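Local atomic coordinates of tapirin (Caldicellulosiruptor hydrothermalis, PDB entry 6N2C), a protein that probably mediates adhesion of an extremely thermophilic bacterium to cellulose through a zinc-binding, C-terminal beta-helix domain. Residues A[474-479]-A[484-489]; A[259-262]-A[267-270]; A[231-236]-A[459-464]; A[562-565]-A[570-573]. One frame throughout, in Å; residues are numbered along the deposited sequence.

Contact 1: residues A[474-479]-A[484-489]; sequences DKKDIN and YSLVST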
loop_
_atom_site.group_PDB
_atom_site.type_symbol
_atom_site.label_atom_id
_atom_site.label_comp_id
_atom_site.label_asym_id
_atom_site.label_seq_id
_atom_site.Cartn_x
_atom_site.Cartn_y
_atom_site.Cartn_z
ATOM N N ASP A 474 -19.537 15.670 27.058
ATOM C CA ASP A 474 -19.938 14.321 26.762
ATOM C C ASP A 474 -21.396 14.272 26.238
ATOM O O ASP A 474 -22.257 15.112 26.649
ATOM C CB ASP A 474 -19.888 13.437 28.010
ATOM C CG ASP A 474 -18.492 13.244 28.550
ATOM O OD1 ASP A 474 -17.473 13.518 27.848
ATOM O OD2 ASP A 474 -18.394 12.750 29.686
ATOM N N LYS A 475 -21.689 13.324 25.324
ATOM C CA LYS A 475 -23.083 13.144 24.843
ATOM C C LYS A 475 -23.290 11.646 24.910
ATOM O O LYS A 475 -22.697 10.887 24.125
ATOM C CB LYS A 475 -23.239 13.707 23.484
ATOM C CG LYS A 475 -24.622 13.668 22.834
ATOM C CD LYS A 475 -25.623 14.519 23.638
ATOM C CE LYS A 475 -26.863 14.718 22.812
ATOM N NZ LYS A 475 -27.849 15.416 23.673
ATOM N N LYS A 476 -24.157 11.186 25.830
ATOM C CA LYS A 476 -24.351 9.788 26.089
ATOM C C LYS A 476 -25.800 9.230 25.869
ATOM O O LYS A 476 -26.022 8.040 26.073
ATOM C CB LYS A 476 -24.041 9.502 27.549
ATOM C CG LYS A 476 -22.600 9.834 27.988
ATOM C CD LYS A 476 -22.367 9.243 29.393
ATOM C CE LYS A 476 -20.901 9.263 29.798
ATOM N NZ LYS A 476 -20.736 8.956 31.256
ATOM N N ASP A 477 -26.689 10.046 25.349
ATOM C CA ASP A 477 -28.107 9.637 25.233
ATOM C C ASP A 477 -28.599 9.395 23.812
ATOM O O ASP A 477 -29.832 9.278 23.613
ATOM C CB ASP A 477 -28.978 10.612 26.005
ATOM C CG ASP A 477 -28.945 12.044 25.481
ATOM O OD1 ASP A 477 -28.202 12.403 24.565
ATOM O OD2 ASP A 477 -29.779 12.822 25.961
ATOM N N ILE A 478 -27.671 9.317 22.831
ATOM C CA ILE A 478 -27.993 9.095 21.435
ATOM C C ILE A 478 -27.984 7.596 21.215
ATOM O O ILE A 478 -27.136 7.066 20.563
ATOM C CB ILE A 478 -27.144 9.887 20.468
ATOM C CG1 ILE A 478 -27.206 11.404 20.809
ATOM C CG2 ILE A 478 -27.675 9.758 19.031
ATOM C CD1 ILE A 478 -26.369 12.275 19.912
ATOM N N ASN A 479 -29.008 6.934 21.758
ATOM C CA ASN A 479 -29.156 5.487 21.732
ATOM C C ASN A 479 -30.497 5.116 21.101
ATOM O O ASN A 479 -31.446 5.952 21.038
ATOM C CB ASN A 479 -29.049 4.915 23.128
ATOM C CG ASN A 479 -27.831 5.453 23.869
ATOM O OD1 ASN A 479 -26.718 5.325 23.368
ATOM N ND2 ASN A 479 -28.045 5.999 25.087
ATOM N N TYR A 484 -26.043 1.858 20.721
ATOM C CA TYR A 484 -25.597 2.787 21.701
ATOM C C TYR A 484 -24.503 3.643 21.128
ATOM O O TYR A 484 -23.759 3.190 20.279
ATOM C CB TYR A 484 -25.072 2.098 22.950
ATOM C CG TYR A 484 -26.127 1.381 23.750
ATOM C CD1 TYR A 484 -26.428 0.047 23.485
ATOM C CD2 TYR A 484 -26.789 2.024 24.776
ATOM C CE1 TYR A 484 -27.379 -0.618 24.221
ATOM C CE2 TYR A 484 -27.776 1.370 25.516
ATOM C CZ TYR A 484 -28.049 0.040 25.244
ATOM O OH TYR A 484 -29.004 -0.619 25.963
ATOM N N SER A 485 -24.496 4.909 21.517
ATOM C CA SER A 485 -23.463 5.893 21.080
ATOM C C SER A 485 -22.805 6.489 22.300
ATOM O O SER A 485 -23.376 6.488 23.396
ATOM C CB SER A 485 -24.030 7.015 20.215
ATOM O OG SER A 485 -24.786 6.573 19.083
ATOM N N LEU A 486 -21.576 6.995 22.096
ATOM C CA LEU A 486 -20.852 7.758 23.078
ATOM C C LEU A 486 -19.981 8.762 22.357
ATOM O O LEU A 486 -19.170 8.396 21.482
ATOM C CB LEU A 486 -20.024 6.804 23.975
ATOM C CG LEU A 486 -18.989 7.448 24.898
ATOM C CD1 LEU A 486 -19.722 8.295 25.930
ATOM C CD2 LEU A 486 -17.965 6.472 25.471
ATOM N N VAL A 487 -20.132 10.057 22.772
ATOM C CA VAL A 487 -19.268 11.148 22.388
ATOM C C VAL A 487 -18.614 11.545 23.714
ATOM O O VAL A 487 -19.345 11.942 24.613
ATOM C CB VAL A 487 -19.947 12.356 21.718
ATOM C CG1 VAL A 487 -18.903 13.314 21.118
ATOM C CG2 VAL A 487 -20.875 11.905 20.543
ATOM N N SER A 488 -17.266 11.350 23.789
ATOM C CA SER A 488 -16.564 11.435 25.053
ATOM C C SER A 488 -15.423 12.411 25.022
ATOM O O SER A 488 -14.640 12.396 24.083
ATOM C CB SER A 488 -16.063 10.082 25.449
ATOM O OG SER A 488 -15.440 10.131 26.772
ATOM N N THR A 489 -15.313 13.224 26.099
ATOM C CA THR A 489 -14.160 14.104 26.291
ATOM C C THR A 489 -12.987 13.269 26.792
ATOM O O THR A 489 -11.837 13.769 26.771
ATOM C CB THR A 489 -14.426 15.235 27.312
ATOM O OG1 THR A 489 -14.814 14.628 28.538
ATOM C CG2 THR A 489 -15.489 16.198 26.872
HETATM O O HOH W 1 -15.429 11.623 29.645
HETATM O O HOH W 2 -24.678 9.474 22.739
HETATM O O HOH W 3 -23.651 6.253 25.935
#
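Lys475 and Val487 form the single antiparallel, hydrogen-bonded bridge by which the loop 474-479 lies along the outer edge of strand 483-488, Lys475 N reaching Val487 O at 2.8 Å and Val487 N returning to Lys475 O. To one side of this tight centre, Asp474 OD1 takes two donors from Thr489: its N at 2.8 Å, nearly in line with the C-O bond, and its OG1 on the syn side but tilted out of the carboxylate plane. To the other side, Asn479 OD1 receives Ser485 N at 2.9 Å, nearly straight (165°), and Ser485 OG, in the conformer described, donates to Ile478 O at 2.8 Å. With CG beside its own backbone N (chi1 -49°), Asn479 brings its amide against CD2 of Tyr484, the planes 52° apart, while its ND2 donates to Lys476 O. Replacing Asn479 with alanine removes both amide atoms and would probably leave the Ser485 N-H without its acceptor and the Lys476 carbonyl without this donor. The solvent side is looser: Lys476 CG lies 3.9 Å from Leu486 CD1. There a water joins Lys476 O to Ser485 O. The chemistry shows how a strand edge can be finished without a regular partner strand: the amides of Ser485, Val487 and Thr489 find a side-chain amide, a backbone carbonyl and a carboxylate, and two donors probably favour the ionised form of Asp474.

Contact 2: residues A[259-262]-A[267-270]; sequences ITFN and RLES
The ring of Phe261 meets Leu268 with its edge: Leu268 CB lies near the plane of the ring, 4.1 Å from Phe261 CZ, and the same CZ is 4.2 Å from Leu268 CD2. The ring also stacks with that of Phe241, one coil earlier in the chain. A second flat group, the guanidinium of Arg267, takes its partner in plane at the edge: NH1 donates to the anti lone pair of Glu269 OE1 at 2.6 Å, a salt bridge along the strand on the side turned from Phe261. Leu268, by contrast, points toward 259-262. Its CG is anti to the backbone N (chi1 -178°), which carries the branched end past the phenyl edge, the two side chains crossing at about a right angle, until CD2 comes within 4.5 Å of Ile259 CD1. The backbones stay well apart, 9.3 Å between the CA atoms of Phe261 and Arg267, and Met253 touches both Ile259 and Leu268. All three contacting residues are buried, whereas the Arg267-Glu269 pair lies on the outer surface of its strand. Strand 259-260 pairs in parallel with strands 239-240 and 279-281, and strand 267-270 with 246-249 and 287-290. Apolar side chains from two faces of one coil, meeting in the interior and stacking on the coil before, are the hallmark of a parallel beta-helix.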
loop_
_atom_site.group_PDB
_atom_site.type_symbol
_atom_site.label_atom_id
_atom_site.label_comp_id
_atom_site.label_asym_id
_atom_site.label_seq_id
_atom_site.Cartn_x
_atom_site.Cartn_y
_atom_site.Cartn_z
ATOM N N ILE A 259 5.373 0.284 3.987
ATOM C CA ILE A 259 4.500 -0.868 4.194
ATOM C C ILE A 259 5.431 -2.058 4.434
ATOM O O ILE A 259 6.205 -2.423 3.536
ATOM C CB ILE A 259 3.600 -1.138 3.010
ATOM C CG1 ILE A 259 2.796 0.179 2.604
ATOM C CG2 ILE A 259 2.710 -2.335 3.271
ATOM C CD1 ILE A 259 1.873 -0.016 1.403
ATOM N N THR A 260 5.327 -2.650 5.614
ATOM C CA THR A 260 6.329 -3.654 6.055
ATOM C C THR A 260 5.633 -4.970 6.261
ATOM O O THR A 260 4.758 -5.055 7.102
ATOM C CB THR A 260 7.101 -3.209 7.275
ATOM O OG1 THR A 260 7.594 -1.876 7.142
ATOM C CG2 THR A 260 8.232 -4.180 7.580
ATOM N N PHE A 261 6.010 -5.967 5.460
ATOM C CA PHE A 261 5.499 -7.312 5.527
ATOM C C PHE A 261 6.354 -8.065 6.541
ATOM O O PHE A 261 7.579 -7.917 6.540
ATOM C CB PHE A 261 5.559 -7.974 4.172
ATOM C CG PHE A 261 4.561 -7.472 3.179
ATOM C CD1 PHE A 261 4.756 -6.282 2.476
ATOM C CD2 PHE A 261 3.367 -8.151 2.967
ATOM C CE1 PHE A 261 3.766 -5.821 1.582
ATOM C CE2 PHE A 261 2.387 -7.712 2.063
ATOM C CZ PHE A 261 2.604 -6.531 1.367
ATOM N N ASN A 262 5.715 -8.822 7.396
ATOM C CA ASN A 262 6.352 -9.759 8.348
ATOM C C ASN A 262 5.550 -11.017 8.371
ATOM O O ASN A 262 4.352 -10.990 8.225
ATOM C CB ASN A 262 6.325 -9.232 9.779
ATOM C CG ASN A 262 7.055 -7.946 9.921
ATOM O OD1 ASN A 262 8.290 -7.931 9.896
ATOM N ND2 ASN A 262 6.298 -6.798 9.919
ATOM N N ARG A 267 -1.076 -11.048 1.826
ATOM C CA ARG A 267 -1.518 -10.672 0.499
ATOM C C ARG A 267 -2.100 -9.253 0.605
ATOM O O ARG A 267 -2.857 -8.988 1.547
ATOM C CB ARG A 267 -2.597 -11.612 0.025
ATOM C CG ARG A 267 -3.046 -11.336 -1.406
ATOM C CD ARG A 267 -4.020 -12.426 -1.967
ATOM N NE ARG A 267 -4.377 -12.201 -3.353
ATOM C CZ ARG A 267 -5.394 -11.448 -3.821
ATOM N NH1 ARG A 267 -6.291 -10.810 -3.034
ATOM N NH2 ARG A 267 -5.537 -11.332 -5.155
ATOM N N LEU A 268 -1.685 -8.419 -0.309
ATOM C CA LEU A 268 -2.230 -7.037 -0.446
ATOM C C LEU A 268 -2.736 -6.907 -1.848
ATOM O O LEU A 268 -1.951 -6.927 -2.801
ATOM C CB LEU A 268 -1.124 -6.036 -0.207
ATOM C CG LEU A 268 -1.448 -4.531 -0.252
ATOM C CD1 LEU A 268 -2.672 -4.257 0.575
ATOM C CD2 LEU A 268 -0.249 -3.747 0.205
ATOM N N GLU A 269 -4.043 -6.652 -1.985
ATOM C CA GLU A 269 -4.690 -6.422 -3.235
ATOM C C GLU A 269 -5.128 -4.933 -3.271
ATOM O O GLU A 269 -5.879 -4.523 -2.375
ATOM C CB GLU A 269 -5.885 -7.302 -3.365
ATOM C CG GLU A 269 -6.657 -7.118 -4.689
ATOM C CD GLU A 269 -7.922 -8.022 -4.785
ATOM O OE1 GLU A 269 -7.944 -9.125 -4.099
ATOM O OE2 GLU A 269 -8.938 -7.508 -5.433
ATOM N N SER A 270 -4.568 -4.191 -4.211
ATOM C CA SER A 270 -4.838 -2.741 -4.401
ATOM C C SER A 270 -5.394 -2.565 -5.814
ATOM O O SER A 270 -4.701 -2.796 -6.821
ATOM C CB SER A 270 -3.560 -1.923 -4.170
ATOM O OG SER A 270 -3.732 -0.565 -4.611
#

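Contact 3: residues A[231-236]-A[459-464]; sequences NIIVKN and NTFPTN. With GOL (glycerol), chain E.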
loop_
_atom_site.group_PDB
_atom_site.type_symbol
_atom_site.label_atom_id
_atom_site.label_comp_id
_atom_site.label_asym_id
_atom_site.label_seq_id
_atom_site.Cartn_x
_atom_site.Cartn_y
_atom_site.Cartn_z
ATOM N N ASN A 231 -10.674 2.525 1.265
ATOM C CA ASN A 231 -9.476 3.354 1.368
ATOM C C ASN A 231 -8.854 3.151 2.730
ATOM O O ASN A 231 -9.603 3.004 3.731
ATOM C CB ASN A 231 -9.688 4.882 1.170
ATOM C CG ASN A 231 -10.299 5.237 -0.192
ATOM O OD1 ASN A 231 -9.606 5.262 -1.191
ATOM N ND2 ASN A 231 -11.620 5.460 -0.221
ATOM N N ILE A 232 -7.492 3.116 2.769
ATOM C CA ILE A 232 -6.742 3.101 4.002
ATOM C C ILE A 232 -5.686 4.130 3.932
ATOM O O ILE A 232 -4.903 4.166 2.982
ATOM C CB ILE A 232 -6.093 1.694 4.280
ATOM C CG1 ILE A 232 -7.123 0.574 4.293
ATOM C CG2 ILE A 232 -5.229 1.750 5.540
ATOM C CD1 ILE A 232 -6.544 -0.827 4.580
ATOM N N ILE A 233 -5.655 5.042 4.935
ATOM C CA ILE A 233 -4.734 6.144 4.938
ATOM C C ILE A 233 -3.997 6.175 6.245
ATOM O O ILE A 233 -4.600 6.255 7.262
ATOM C CB ILE A 233 -5.462 7.526 4.717
ATOM C CG1 ILE A 233 -6.215 7.487 3.368
ATOM C CG2 ILE A 233 -4.480 8.706 4.903
ATOM C CD1 ILE A 233 -7.145 8.670 3.159
ATOM N N VAL A 234 -2.689 6.141 6.148
ATOM C CA VAL A 234 -1.775 6.216 7.337
ATOM C C VAL A 234 -0.962 7.445 7.119
ATOM O O VAL A 234 0.047 7.484 6.391
ATOM C CB VAL A 234 -0.885 4.975 7.475
ATOM C CG1 VAL A 234 -0.197 5.019 8.840
ATOM C CG2 VAL A 234 -1.746 3.710 7.437
ATOM N N LYS A 235 -1.429 8.532 7.675
ATOM C CA LYS A 235 -0.931 9.831 7.254
ATOM C C LYS A 235 0.547 10.096 7.721
ATOM O O LYS A 235 1.274 10.766 7.003
ATOM C CB LYS A 235 -1.820 10.899 7.915
ATOM C CG LYS A 235 -1.312 12.267 7.782
ATOM C CD LYS A 235 -1.923 13.068 6.696
ATOM C CE LYS A 235 -1.297 14.468 6.756
ATOM N NZ LYS A 235 -1.900 15.524 5.963
ATOM N N ASN A 236 0.912 9.657 8.924
ATOM C CA ASN A 236 2.224 9.901 9.512
ATOM C C ASN A 236 2.851 8.592 10.030
ATOM O O ASN A 236 3.537 8.579 11.052
ATOM C CB ASN A 236 2.088 10.933 10.664
ATOM C CG ASN A 236 1.494 12.234 10.202
ATOM O OD1 ASN A 236 2.098 12.941 9.403
ATOM N ND2 ASN A 236 0.320 12.592 10.734
ATOM N N ASN A 459 -1.723 19.840 4.936
ATOM C CA ASN A 459 -1.956 19.986 6.363
ATOM C C ASN A 459 -3.460 20.193 6.680
ATOM O O ASN A 459 -3.854 20.111 7.816
ATOM C CB ASN A 459 -1.137 21.156 6.937
ATOM C CG ASN A 459 0.341 21.075 6.592
ATOM O OD1 ASN A 459 0.947 20.029 6.717
ATOM N ND2 ASN A 459 0.928 22.213 6.174
ATOM N N THR A 460 -4.279 20.478 5.684
ATOM C CA THR A 460 -5.695 20.492 5.843
ATOM C C THR A 460 -6.282 19.104 6.135
ATOM O O THR A 460 -7.389 19.016 6.655
ATOM C CB THR A 460 -6.396 21.071 4.595
ATOM O OG1 THR A 460 -5.871 20.480 3.394
ATOM C CG2 THR A 460 -6.202 22.574 4.493
ATOM N N PHE A 461 -5.562 18.021 5.803
ATOM C CA PHE A 461 -6.196 16.702 5.997
ATOM C C PHE A 461 -5.664 16.015 7.198
ATOM O O PHE A 461 -4.456 15.804 7.297
ATOM C CB PHE A 461 -5.964 15.823 4.746
ATOM C CG PHE A 461 -6.692 14.526 4.820
ATOM C CD1 PHE A 461 -8.033 14.423 4.415
ATOM C CD2 PHE A 461 -6.054 13.372 5.276
ATOM C CE1 PHE A 461 -8.701 13.239 4.523
ATOM C CE2 PHE A 461 -6.746 12.171 5.326
ATOM C CZ PHE A 461 -8.053 12.073 4.970
ATOM N N PRO A 462 -6.503 15.578 8.119
ATOM C CA PRO A 462 -7.962 15.466 8.030
ATOM C C PRO A 462 -8.726 16.580 8.779
ATOM O O PRO A 462 -9.977 16.585 8.815
ATOM C CB PRO A 462 -8.176 14.125 8.677
ATOM C CG PRO A 462 -7.181 14.095 9.814
ATOM C CD PRO A 462 -5.962 14.721 9.175
ATOM N N THR A 463 -7.974 17.456 9.445
ATOM C CA THR A 463 -8.672 18.355 10.389
ATOM C C THR A 463 -9.593 19.430 9.811
ATOM O O THR A 463 -10.367 19.992 10.598
ATOM C CB THR A 463 -7.696 19.037 11.408
ATOM O OG1 THR A 463 -6.814 19.882 10.707
ATOM C CG2 THR A 463 -6.950 18.045 12.206
ATOM N N ASN A 464 -9.563 19.755 8.508
ATOM C CA ASN A 464 -10.585 20.554 7.957
ATOM C C ASN A 464 -11.960 19.936 8.137
ATOM O O ASN A 464 -12.955 20.654 8.237
ATOM C CB ASN A 464 -10.376 20.836 6.447
ATOM C CG ASN A 464 -9.545 22.064 6.191
ATOM O OD1 ASN A 464 -8.595 22.384 6.936
ATOM N ND2 ASN A 464 -9.805 22.704 4.973
HETATM C C1 GOL E . -4.249 17.513 10.600
HETATM O O1 GOL E . -5.079 18.103 9.501
HETATM C C2 GOL E . -2.813 17.026 10.375
HETATM O O2 GOL E . -2.538 16.781 8.979
HETATM C C3 GOL E . -2.478 15.714 11.143
HETATM O O3 GOL E . -1.248 15.131 10.619
HETATM O O HOH W 4 0.185 17.569 6.393
#
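The backbones of Lys235 and Phe461 come no nearer than 8.7 Å between CA atoms, so side chains must span the gap between strand 231-234 of the beta-helix and the loop 459-464 laid against its outside. Ile233 supplies the apolar half: its CD1 lies 4.0 Å from CZ of Phe461, the two side chains arriving from opposite directions. Pro462, which follows a cis peptide bond, folds back so that its CB sits over the centre of one face of the Phe461 ring, 3.9 Å above the plane. Lys235 supplies the polar half. Its chain bends at chi2 (99°, well off a staggered value), carrying CD past the ring edge and NZ to the Phe461 carbonyl oxygen at 2.9 Å, in the carbonyl plane. The ammonium also donates to Ile456 O, near the end of helix 451-457, and to a water that, in the conformer described, also reaches Asn459 OD1, so one charged group draws together the helix end and the loop. With a leucine in its place, the carbonyls of Phe461 and Ile456 would probably lose their common donor, and the loop would be held less firmly to the strand. A glycerol, probably from the crystallisation liquor, occupies the outer end of this polar cluster. Its O1 accepts from Thr463 N at 3.0 Å. Its O2 donates to Phe461 O at 2.7 Å.

Contact 4: residues A[562-565]-A[570-573]; sequences YLLS and KIEN
Helix 557-565 is followed by a turn after which the chain leaves as an extended tail, and Leu564 of the helix's last turn meets Ile571 of that tail. The contact is aliphatic throughout. Leu564 CD2 lies 3.9 Å from Ile571 CD1 and 4.0 Å from Ile571 CG1, while the second branch, Leu564 CD1, is a little farther off at 4.2 Å from Ile571 CD1. The two side chains cross at about a right angle, so a forked end rests across the extended arm of the isoleucine. That arm owes its reach to its torsions: CG1 lies anti to the carbonyl carbon (chi1 -59°), and CD1 continues outward from it (chi2 166°) to the leucine. Leu564 CD2 also lies 4.4 Å from the CA of Lys570, where the two backbones are closest. Polar bonds tidy the chain on both sides of this patch. Ser565 OG turns back within the helix to donate to Tyr562 O at 2.8 Å, and the carbonyl of Leu564 is met by ND2 of Asn567 in the turn. The tail is held from another quarter, since Lys570 pairs through its backbone with Trp465, whose NE1 bonds to Glu572 OE1. The two segments bury 97 Å² between them, at the protein surface. The chemistry implies a modest link, dispersion and the hiding of a few aliphatic groups from water, with no directional bond between the two segments; the direction of the tail is more likely set by the polar partners around it.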
loop_
_atom_site.group_PDB
_atom_site.type_symbol
_atom_site.label_atom_id
_atom_site.label_comp_id
_atom_site.label_asym_id
_atom_site.label_seq_id
_atom_site.Cartn_x
_atom_site.Cartn_y
_atom_site.Cartn_z
ATOM N N TYR A 562 -25.800 15.550 15.528
ATOM C CA TYR A 562 -25.127 16.083 16.703
ATOM C C TYR A 562 -23.683 16.460 16.422
ATOM O O TYR A 562 -23.222 17.634 16.702
ATOM C CB TYR A 562 -25.158 15.139 17.876
ATOM C CG TYR A 562 -24.461 15.619 19.106
ATOM C CD1 TYR A 562 -25.062 16.549 19.971
ATOM C CD2 TYR A 562 -23.131 15.278 19.368
ATOM C CE1 TYR A 562 -24.390 17.006 21.089
ATOM C CE2 TYR A 562 -22.423 15.788 20.437
ATOM C CZ TYR A 562 -23.068 16.601 21.334
ATOM O OH TYR A 562 -22.402 17.097 22.380
ATOM N N LEU A 563 -22.956 15.548 15.808
ATOM C CA LEU A 563 -21.574 15.838 15.509
ATOM C C LEU A 563 -21.392 17.028 14.568
ATOM O O LEU A 563 -20.435 17.824 14.728
ATOM C CB LEU A 563 -20.851 14.662 14.893
ATOM C CG LEU A 563 -20.772 13.438 15.818
ATOM C CD1 LEU A 563 -20.270 12.186 15.068
ATOM C CD2 LEU A 563 -19.930 13.624 17.055
ATOM N N LEU A 564 -22.279 17.188 13.620
ATOM C CA LEU A 564 -22.226 18.268 12.727
ATOM C C LEU A 564 -22.562 19.592 13.486
ATOM O O LEU A 564 -21.904 20.613 13.193
ATOM C CB LEU A 564 -23.274 18.113 11.585
ATOM C CG LEU A 564 -22.963 17.063 10.513
ATOM C CD1 LEU A 564 -24.122 16.813 9.531
ATOM C CD2 LEU A 564 -21.812 17.506 9.667
ATOM N N SER A 565 -23.533 19.548 14.383
ATOM C CA SER A 565 -23.955 20.750 15.102
ATOM C C SER A 565 -22.842 21.310 15.959
ATOM O O SER A 565 -22.730 22.538 16.106
ATOM C CB SER A 565 -25.183 20.518 15.946
ATOM O OG SER A 565 -24.944 19.759 17.133
ATOM N N LYS A 570 -17.273 18.137 9.708
ATOM C CA LYS A 570 -17.791 19.069 8.696
ATOM C C LYS A 570 -17.842 18.263 7.417
ATOM O O LYS A 570 -16.801 17.598 7.066
ATOM C CB LYS A 570 -16.836 20.310 8.554
ATOM C CG LYS A 570 -16.940 21.311 9.709
ATOM C CD LYS A 570 -16.697 22.782 9.265
ATOM C CE LYS A 570 -17.037 23.737 10.389
ATOM N NZ LYS A 570 -16.740 25.157 9.991
ATOM N N ILE A 571 -18.953 18.385 6.687
ATOM C CA ILE A 571 -19.136 17.682 5.411
ATOM C C ILE A 571 -19.235 18.720 4.331
ATOM O O ILE A 571 -20.102 19.600 4.408
ATOM C CB ILE A 571 -20.358 16.760 5.403
ATOM C CG1 ILE A 571 -20.246 15.687 6.503
ATOM C CG2 ILE A 571 -20.542 16.113 4.012
ATOM C CD1 ILE A 571 -21.574 14.978 6.759
ATOM N N GLU A 572 -18.315 18.691 3.375
ATOM C CA GLU A 572 -18.317 19.677 2.341
ATOM C C GLU A 572 -18.597 18.973 1.033
ATOM O O GLU A 572 -18.298 17.754 0.847
ATOM C CB GLU A 572 -17.087 20.559 2.409
ATOM C CG GLU A 572 -15.944 20.220 1.502
ATOM C CD GLU A 572 -14.872 21.319 1.490
ATOM O OE1 GLU A 572 -14.105 21.345 2.465
ATOM O OE2 GLU A 572 -14.805 22.151 0.525
ATOM N N ASN A 573 -19.213 19.731 0.136
ATOM C CA ASN A 573 -19.535 19.242 -1.209
ATOM C C ASN A 573 -18.247 19.191 -2.039
ATOM O O ASN A 573 -18.039 20.012 -2.944
ATOM C CB ASN A 573 -20.603 20.136 -1.874
ATOM C CG ASN A 573 -20.901 19.719 -3.305
ATOM O OD1 ASN A 573 -20.997 18.530 -3.597
ATOM N ND2 ASN A 573 -21.007 20.691 -4.204
#

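Following the chain from the N terminus, contact 3 opens first, at strand 231-234. Contact 2 opens and closes within a single coil while contact 3 is still pending; the long loop ends when residues 459-464 return along the outside of the beta-helix. Contact 1 then closes a short loop at the outer strand 483-488, and contact 4 another after helix 557-565; no two loops cross. Contacts 1 and 4 touch, with Tyr562 packing on Lys475 and Ile478, and contact 4 reaches contact 3 where Asn464 O meets Lys570 CB. Contact 2 thus belongs to the solenoid core, while the others tie its flank, its edge and the C-terminal tail together.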